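Local atomic coordinates of ribonuclease H (Uncultured organism, PDB entry 3U3G), a protein that probably cleaves the RNA strand of RNA/DNA hybrids, as an RNase H1. Residues Met1-Arg13 with Ile21-Leu33. Residues are numbered along the deposited sequence; the frame is centred on the assembly and turned at random.
Sequences MNKIIIYTDGGAR and IGVVITDEKGNTL
I5, Y7 and D9 pair with T26, V24 and G22 as hydrogen-bonded antiparallel pairs of the hairpin formed by strands 3-12 and 17-26. Each pair exchanges two backbone bonds; that from Y7 N to V24 O is 2.7 Å. I6, T8 and G10 face I25, V23 and I21 as the non-hydrogen-bonded pairs.

On the face of I6, T8, V23 and I25, the methyls I4 CG2 and I25 CG2 press together at 3.4 Å, tighter than usual. I6 CG2 meets V23 CG1 at 3.9 Å, the two side chains running alongside each other. Helix 45-60 packs here, with L60 on I6 and L53 and A56 on T8.

On the other face the Y7 ring turns an edge to V24 O, which sits near the ring plane, 3.7 Å from Y7 CD1. A water also in that plane joins Y7 OH to T26 OG1. T26 OG1 lies between its backbone N and carbonyl carbon (chi1 80°). There it donates to D27 O, while I5 CB lies against it.

Past the strand pairing, E28 closes the open end. Its chain bends at chi2 (-84°) and brings OE1 to N2 N at 2.8 Å. K3 N makes a longer bond to E28 OE1, 3.3 Å. Both donors come from the same face, above the carboxylate plane. The N2 amide stacks on this carboxylate, their planes 13° apart, and a water bridges N2 OD1 and E28 OE2.

The type I turn D27-G30 presents E28. D27 OD1 accepts from K29 N, an Asx turn, and from N31 N on the opposite face of its carboxylate. Two backbone N-H groups on one oxygen would probably favour a charged E28, which ties the N-terminus to the turn beside the N-terminal end of the central strand of the RNase H sheet.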
loop_
_atom_site.group_PDB
_atom_site.type_symbol
_atom_site.label_atom_id
_atom_site.label_comp_id
_atom_site.label_asym_id
_atom_site.label_seq_id
_atom_site.Cartn_x
_atom_site.Cartn_y
_atom_site.Cartn_z
ATOM N N MET A 1 -18.580 -6.559 -6.326
ATOM C CA MET A 1 -17.794 -7.259 -5.275
ATOM C C MET A 1 -18.548 -7.262 -3.935
ATOM O O MET A 1 -19.440 -6.433 -3.726
ATOM C CB MET A 1 -16.406 -6.617 -5.143
ATOM C CG MET A 1 -16.358 -5.334 -4.337
ATOM S SD MET A 1 -17.063 -3.896 -5.175
ATOM C CE MET A 1 -16.050 -3.849 -6.648
ATOM N N ASN A 2 -18.126 -8.122 -3.003
ATOM C CA ASN A 2 -18.569 -8.047 -1.602
ATOM C C ASN A 2 -17.442 -7.707 -0.634
ATOM O O ASN A 2 -17.674 -7.489 0.552
ATOM C CB ASN A 2 -19.216 -9.365 -1.158
ATOM C CG ASN A 2 -20.320 -9.815 -2.089
ATOM O OD1 ASN A 2 -20.599 -11.009 -2.195
ATOM N ND2 ASN A 2 -21.044 -8.857 -2.659
ATOM N N LYS A 3 -16.210 -7.796 -1.109
ATOM C CA LYS A 3 -15.081 -7.307 -0.343
ATOM C C LYS A 3 -14.043 -6.814 -1.307
ATOM O O LYS A 3 -13.999 -7.250 -2.463
ATOM C CB LYS A 3 -14.482 -8.419 0.522
ATOM C CG LYS A 3 -13.451 -7.921 1.537
ATOM C CD LYS A 3 -12.753 -9.070 2.256
ATOM C CE LYS A 3 -13.742 -10.135 2.700
ATOM N NZ LYS A 3 -13.303 -10.797 3.961
ATOM N N ILE A 4 -13.288 -5.819 -0.863
ATOM C CA ILE A 4 -12.161 -5.307 -1.618
ATOM C C ILE A 4 -10.881 -5.653 -0.869
ATOM O O ILE A 4 -10.740 -5.328 0.312
ATOM C CB ILE A 4 -12.278 -3.784 -1.819
ATOM C CG1 ILE A 4 -13.469 -3.461 -2.727
ATOM C CG2 ILE A 4 -10.991 -3.223 -2.424
ATOM C CD1 ILE A 4 -13.766 -1.948 -2.855
ATOM N N ILE A 5 -10.023 -6.433 -1.516
ATOM C CA ILE A 5 -8.761 -6.860 -0.925
ATOM C C ILE A 5 -7.616 -6.153 -1.634
ATOM O O ILE A 5 -7.500 -6.209 -2.866
ATOM C CB ILE A 5 -8.566 -8.397 -1.044
ATOM C CG1 ILE A 5 -9.712 -9.130 -0.339
ATOM C CG2 ILE A 5 -7.220 -8.811 -0.432
ATOM C CD1 ILE A 5 -9.785 -10.598 -0.680
ATOM N N ILE A 6 -6.788 -5.463 -0.860
ATOM C CA ILE A 6 -5.700 -4.654 -1.390
ATOM C C ILE A 6 -4.377 -5.262 -0.941
ATOM O O ILE A 6 -4.262 -5.698 0.207
ATOM C CB ILE A 6 -5.787 -3.210 -0.853
ATOM C CG1 ILE A 6 -7.107 -2.547 -1.259
ATOM C CG2 ILE A 6 -4.610 -2.383 -1.356
ATOM C CD1 ILE A 6 -7.363 -1.208 -0.587
ATOM N N TYR A 7 -3.429 -5.411 -1.864
ATOM C CA TYR A 7 -2.041 -5.732 -1.520
ATOM C C TYR A 7 -1.189 -4.528 -1.879
ATOM O O TYR A 7 -1.325 -3.974 -2.977
ATOM C CB TYR A 7 -1.524 -6.917 -2.344
ATOM C CG TYR A 7 -2.360 -8.169 -2.233
ATOM C CD1 TYR A 7 -3.619 -8.241 -2.829
ATOM C CD2 TYR A 7 -1.955 -9.220 -1.416
ATOM C CE1 TYR A 7 -4.393 -9.399 -2.740
ATOM C CE2 TYR A 7 -2.729 -10.372 -1.309
ATOM C CZ TYR A 7 -3.960 -10.430 -1.924
ATOM O OH TYR A 7 -4.774 -11.550 -1.767
ATOM N N THR A 8 -0.288 -4.139 -0.993
ATOM C CA THR A 8 0.629 -3.059 -1.334
ATOM C C THR A 8 2.066 -3.455 -1.100
ATOM O O THR A 8 2.354 -4.295 -0.246
ATOM C CB THR A 8 0.345 -1.748 -0.566
ATOM O OG1 THR A 8 0.649 -1.927 0.825
ATOM C CG2 THR A 8 -1.121 -1.323 -0.715
ATOM N N ASP A 9 2.963 -2.833 -1.849
ATOM C CA ASP A 9 4.392 -2.935 -1.591
ATOM C C ASP A 9 5.063 -1.671 -2.123
ATOM O O ASP A 9 4.556 -1.003 -3.037
ATOM C CB ASP A 9 4.973 -4.182 -2.283
ATOM C CG ASP A 9 6.321 -4.618 -1.706
ATOM O OD1 ASP A 9 6.717 -4.149 -0.619
ATOM O OD2 ASP A 9 6.988 -5.458 -2.349
ATOM N N GLY A 10 6.209 -1.337 -1.543
ATOM C CA GLY A 10 7.046 -0.266 -2.048
ATOM C C GLY A 10 8.490 -0.655 -1.844
ATOM O O GLY A 10 8.813 -1.411 -0.929
ATOM N N GLY A 11 9.355 -0.152 -2.705
ATOM C CA GLY A 11 10.776 -0.449 -2.590
ATOM C C GLY A 11 11.620 0.658 -3.168
ATOM O O GLY A 11 11.197 1.366 -4.083
ATOM N N ALA A 12 12.850 0.731 -2.727
ATOM C CA ALA A 12 13.843 1.591 -3.326
ATOM C C ALA A 12 15.173 0.843 -3.574
ATOM O O ALA A 12 15.546 0.010 -2.840
ATOM C CB ALA A 12 14.087 2.788 -2.435
ATOM N N ARG A 13 15.876 1.285 -4.583
ATOM C CA ARG A 13 17.170 0.726 -4.943
ATOM C C ARG A 13 18.238 1.658 -4.426
ATOM O O ARG A 13 18.721 2.490 -5.119
ATOM C CB ARG A 13 17.244 0.548 -6.458
ATOM C CG ARG A 13 16.217 -0.361 -6.912
ATOM C CD ARG A 13 16.515 -1.054 -8.182
ATOM N NE ARG A 13 15.434 -1.956 -8.541
ATOM C CZ ARG A 13 15.104 -2.258 -9.777
ATOM N NH1 ARG A 13 15.778 -1.748 -10.760
ATOM N NH2 ARG A 13 14.080 -3.034 -9.987
ATOM N N ILE A 21 6.215 1.895 -6.329
ATOM C CA ILE A 21 5.103 1.370 -5.533
ATOM C C ILE A 21 4.289 0.396 -6.364
ATOM O O ILE A 21 4.270 0.486 -7.603
ATOM C CB ILE A 21 4.206 2.495 -4.980
ATOM C CG1 ILE A 21 3.594 3.318 -6.122
ATOM C CG2 ILE A 21 5.012 3.362 -3.999
ATOM C CD1 ILE A 21 2.651 4.379 -5.658
ATOM N N GLY A 22 3.634 -0.536 -5.679
ATOM C CA GLY A 22 2.763 -1.523 -6.319
ATOM C C GLY A 22 1.524 -1.734 -5.479
ATOM O O GLY A 22 1.596 -1.802 -4.254
ATOM N N VAL A 23 0.370 -1.711 -6.133
ATOM C CA VAL A 23 -0.909 -1.968 -5.492
ATOM C C VAL A 23 -1.668 -2.973 -6.354
ATOM O O VAL A 23 -1.787 -2.796 -7.577
ATOM C CB VAL A 23 -1.755 -0.679 -5.392
ATOM C CG1 VAL A 23 -3.086 -0.967 -4.710
ATOM C CG2 VAL A 23 -0.975 0.456 -4.671
ATOM N N VAL A 24 -2.172 -4.032 -5.729
ATOM C CA VAL A 24 -3.072 -4.968 -6.392
ATOM C C VAL A 24 -4.387 -4.943 -5.631
ATOM O O VAL A 24 -4.408 -5.014 -4.389
ATOM C CB VAL A 24 -2.516 -6.416 -6.355
ATOM C CG1 VAL A 24 -3.488 -7.380 -7.020
ATOM C CG2 VAL A 24 -1.131 -6.481 -6.995
ATOM N N ILE A 25 -5.488 -4.825 -6.352
ATOM C CA ILE A 25 -6.807 -4.838 -5.737
ATOM C C ILE A 25 -7.641 -5.937 -6.348
ATOM O O ILE A 25 -7.704 -6.062 -7.582
ATOM C CB ILE A 25 -7.544 -3.495 -5.913
ATOM C CG1 ILE A 25 -6.603 -2.336 -5.553
ATOM C CG2 ILE A 25 -8.836 -3.480 -5.086
ATOM C CD1 ILE A 25 -7.277 -0.967 -5.534
ATOM N N THR A 26 -8.180 -6.805 -5.495
ATOM C CA THR A 26 -9.040 -7.903 -5.951
ATOM C C THR A 26 -10.396 -7.852 -5.276
ATOM O O THR A 26 -10.570 -7.225 -4.225
ATOM C CB THR A 26 -8.408 -9.309 -5.725
ATOM O OG1 THR A 26 -8.592 -9.715 -4.358
ATOM C CG2 THR A 26 -6.920 -9.316 -6.084
ATOM N N ASP A 27 -11.328 -8.649 -5.785
ATOM C CA ASP A 27 -12.545 -8.918 -5.042
ATOM C C ASP A 27 -12.374 -10.159 -4.169
ATOM O O ASP A 27 -11.269 -10.713 -4.040
ATOM C CB ASP A 27 -13.759 -9.023 -5.980
ATOM C CG ASP A 27 -13.717 -10.249 -6.891
ATOM O OD1 ASP A 27 -12.907 -11.171 -6.692
ATOM O OD2 ASP A 27 -14.578 -10.304 -7.787
ATOM N N GLU A 28 -13.469 -10.558 -3.534
ATOM C CA GLU A 28 -13.455 -11.657 -2.574
ATOM C C GLU A 28 -13.211 -13.003 -3.240
ATOM O O GLU A 28 -12.907 -13.983 -2.553
ATOM C CB GLU A 28 -14.777 -11.678 -1.800
ATOM C CG GLU A 28 -15.974 -12.183 -2.598
ATOM C CD GLU A 28 -16.649 -11.111 -3.474
ATOM O OE1 GLU A 28 -16.154 -9.968 -3.543
ATOM O OE2 GLU A 28 -17.620 -11.443 -4.202
ATOM N N LYS A 29 -13.374 -13.071 -4.560
ATOM C CA LYS A 29 -13.108 -14.301 -5.313
ATOM C C LYS A 29 -11.665 -14.353 -5.786
ATOM O O LYS A 29 -11.250 -15.312 -6.430
ATOM C CB LYS A 29 -14.061 -14.437 -6.505
ATOM C CG LYS A 29 -15.511 -14.224 -6.129
ATOM C CD LYS A 29 -16.443 -14.551 -7.274
ATOM C CE LYS A 29 -17.869 -14.148 -6.898
ATOM N NZ LYS A 29 -18.840 -14.440 -7.991
ATOM N N GLY A 30 -10.905 -13.294 -5.509
ATOM C CA GLY A 30 -9.519 -13.220 -5.956
ATOM C C GLY A 30 -9.314 -12.585 -7.323
ATOM O O GLY A 30 -8.182 -12.514 -7.817
ATOM N N ASN A 31 -10.394 -12.148 -7.959
ATOM C CA ASN A 31 -10.276 -11.584 -9.299
ATOM C C ASN A 31 -9.800 -10.128 -9.241
ATOM O O ASN A 31 -10.235 -9.358 -8.379
ATOM C CB ASN A 31 -11.597 -11.713 -10.054
ATOM C CG ASN A 31 -11.802 -13.095 -10.627
ATOM O OD1 ASN A 31 -12.899 -13.671 -10.536
ATOM N ND2 ASN A 31 -10.748 -13.655 -11.184
ATOM N N THR A 32 -8.943 -9.758 -10.180
ATOM C CA THR A 32 -8.359 -8.419 -10.220
ATOM C C THR A 32 -9.382 -7.336 -10.508
ATOM O O THR A 32 -10.173 -7.432 -11.471
ATOM C CB THR A 32 -7.286 -8.360 -11.302
ATOM O OG1 THR A 32 -6.317 -9.374 -11.049
ATOM C CG2 THR A 32 -6.601 -7.003 -11.299
ATOM N N LEU A 33 -9.362 -6.305 -9.668
ATOM C CA LEU A 33 -10.138 -5.099 -9.903
ATOM C C LEU A 33 -9.242 -3.971 -10.405
ATOM O O LEU A 33 -9.719 -3.049 -11.065
ATOM C CB LEU A 33 -10.847 -4.675 -8.613
ATOM C CG LEU A 33 -11.888 -5.676 -8.120
ATOM C CD1 LEU A 33 -12.376 -5.305 -6.729
ATOM C CD2 LEU A 33 -13.046 -5.738 -9.114
HETATM O O HOH W 1 -19.200 -13.471 -3.529
HETATM O O HOH W 2 -7.119 -11.787 -3.229
#